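Photosystem II assembly protein Ycf48 (Thermosynechococcus elongatus, PDB 5OJ5) probably assists the early stages of photosystem II assembly and the replacement of photodamaged D1, whose C-terminal extension it binds. Local coordinates at residues I64-G69 / F320-Q325. Sequence-based numbering, arbitrary orientation.
Sequences IDRHHG and FFSPDQ
Arg-66 reaches across to Asp-324 with a side chain stretched nearly straight. From CB, Arg-66 CG lies anti to the backbone N (chi1 166°) and 3.7 Å above the plane of the His-67 ring, displaced toward its rim. CD and NE carry the chain on to the guanidinium, which takes the carboxylate end-on. Arg-66 NH1 gives a hydrogen bond to Asp-324 OD1 at 3.0 Å, almost in the guanidinium plane. Arg-66 NH2 meets Asp-324 OD2 at 2.7 Å, on its syn side but well out of the carboxylate plane, and adds a weak bond to OD1. The two planes are 23° apart, a slightly twisted bidentate salt bridge made in one of two modelled conformers of Asp-324, so its permanence is uncertain. Asp-324 sits in the type I turn from Ser-322 to Gln-325, where its backbone N bonds to Ser-322 OG in an ST turn. Arg-66 O accepts from Gln-325 NE2 at 2.9 Å; this amide also donates to Gly-84 O, while a water links Gln-325 OE1 to Asp-65 O. Both segments are hairpin loops of the seven-bladed beta-propeller, joining the blade of strands 58-63 and 69-73 to the neighbouring closing blade, where N-terminal strand 47-51 pairs with C-terminal strand 334-338.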
# COMPACT_ATOMS: atom_id res chain seq x y z
N ILE A 64 -9.12 -12.46 -3.62
CA ILE A 64 -9.79 -13.57 -2.97
C ILE A 64 -8.95 -14.83 -3.06
O ILE A 64 -8.78 -15.57 -2.10
CB ILE A 64 -11.15 -13.79 -3.65
CG1 ILE A 64 -12.06 -12.60 -3.35
CG2 ILE A 64 -11.79 -15.12 -3.19
CD1 ILE A 64 -13.05 -12.19 -4.33
N ASP A 65 -8.45 -15.10 -4.26
CA ASP A 65 -7.64 -16.27 -4.54
C ASP A 65 -6.68 -15.87 -5.66
O ASP A 65 -6.51 -14.68 -5.95
CB ASP A 65 -8.52 -17.49 -4.83
CG ASP A 65 -9.42 -17.29 -6.03
OD1 ASP A 65 -9.06 -16.58 -6.97
OD2 ASP A 65 -10.48 -17.92 -6.09
N ARG A 66 -6.01 -16.83 -6.27
CA ARG A 66 -5.00 -16.47 -7.25
C ARG A 66 -5.60 -15.74 -8.46
O ARG A 66 -4.92 -14.94 -9.11
CB ARG A 66 -4.32 -17.77 -7.73
CG ARG A 66 -3.48 -17.64 -8.99
CD ARG A 66 -2.45 -18.74 -9.06
NE ARG A 66 -1.35 -18.45 -9.99
CZ ARG A 66 -0.19 -17.87 -9.66
NH1 ARG A 66 0.05 -17.45 -8.41
NH2 ARG A 66 0.73 -17.70 -10.59
N HIS A 67 -6.85 -16.02 -8.81
CA HIS A 67 -7.42 -15.47 -10.03
C HIS A 67 -8.41 -14.35 -9.84
O HIS A 67 -8.55 -13.49 -10.73
CB HIS A 67 -8.11 -16.60 -10.79
CG HIS A 67 -7.14 -17.66 -11.18
ND1 HIS A 67 -6.30 -17.54 -12.26
CD2 HIS A 67 -6.81 -18.81 -10.57
CE1 HIS A 67 -5.52 -18.61 -12.34
NE2 HIS A 67 -5.82 -19.41 -11.32
N HIS A 68 -9.10 -14.33 -8.71
CA HIS A 68 -10.24 -13.45 -8.51
C HIS A 68 -9.84 -12.35 -7.53
O HIS A 68 -9.46 -12.65 -6.40
CB HIS A 68 -11.40 -14.26 -7.95
CG HIS A 68 -12.70 -13.53 -7.89
ND1 HIS A 68 -13.78 -14.01 -7.16
CD2 HIS A 68 -13.13 -12.40 -8.50
CE1 HIS A 68 -14.81 -13.19 -7.33
NE2 HIS A 68 -14.43 -12.20 -8.12
N GLY A 69 -9.93 -11.10 -7.97
CA GLY A 69 -9.55 -10.00 -7.12
C GLY A 69 -10.24 -8.72 -7.50
O GLY A 69 -10.99 -8.64 -8.49
N PHE A 320 2.75 -7.18 -3.83
CA PHE A 320 3.02 -8.58 -4.18
C PHE A 320 2.03 -9.45 -3.43
O PHE A 320 1.89 -9.33 -2.21
CB PHE A 320 4.44 -9.00 -3.83
CG PHE A 320 5.45 -8.49 -4.83
CD1 PHE A 320 5.49 -9.02 -6.09
CD2 PHE A 320 6.36 -7.48 -4.47
CE1 PHE A 320 6.43 -8.54 -7.02
CE2 PHE A 320 7.27 -7.01 -5.39
CZ PHE A 320 7.30 -7.54 -6.65
N PHE A 321 1.36 -10.31 -4.15
CA PHE A 321 0.46 -11.29 -3.57
C PHE A 321 1.11 -12.65 -3.37
O PHE A 321 0.70 -13.40 -2.48
CB PHE A 321 -0.82 -11.39 -4.42
CG PHE A 321 -1.57 -10.11 -4.40
CD1 PHE A 321 -2.39 -9.81 -3.31
CD2 PHE A 321 -1.41 -9.15 -5.39
CE1 PHE A 321 -3.03 -8.60 -3.21
CE2 PHE A 321 -2.06 -7.90 -5.28
CZ PHE A 321 -2.87 -7.65 -4.19
N SER A 322 2.13 -12.92 -4.14
CA SER A 322 2.96 -14.10 -3.98
C SER A 322 4.21 -13.83 -4.80
O SER A 322 4.28 -12.82 -5.49
CB SER A 322 2.23 -15.31 -4.56
OG SER A 322 2.27 -15.29 -5.97
N PRO A 323 5.21 -14.72 -4.79
CA PRO A 323 6.39 -14.48 -5.62
C PRO A 323 6.14 -14.44 -7.10
O PRO A 323 7.02 -13.99 -7.83
CB PRO A 323 7.35 -15.60 -5.22
CG PRO A 323 7.01 -15.85 -3.78
CD PRO A 323 5.48 -15.75 -3.77
N ASP A 324 5.01 -14.89 -7.62
CA ASP A 324 4.80 -14.71 -9.06
C ASP A 324 3.53 -13.93 -9.37
O ASP A 324 2.99 -14.04 -10.48
CB ASP A 324 4.87 -16.02 -9.85
CG ASP A 324 3.64 -16.83 -9.67
OD1 ASP A 324 2.94 -16.62 -8.66
OD2 ASP A 324 3.38 -17.71 -10.51
N GLN A 325 3.03 -13.13 -8.43
CA GLN A 325 1.87 -12.29 -8.73
C GLN A 325 2.04 -10.98 -8.01
O GLN A 325 2.17 -10.95 -6.78
CB GLN A 325 0.58 -12.96 -8.29
CG GLN A 325 -0.65 -12.18 -8.70
CD GLN A 325 -1.93 -12.87 -8.30
OE1 GLN A 325 -1.98 -13.51 -7.26
NE2 GLN A 325 -2.96 -12.74 -9.11
O HOH W 1 -3.74 -13.83 -5.16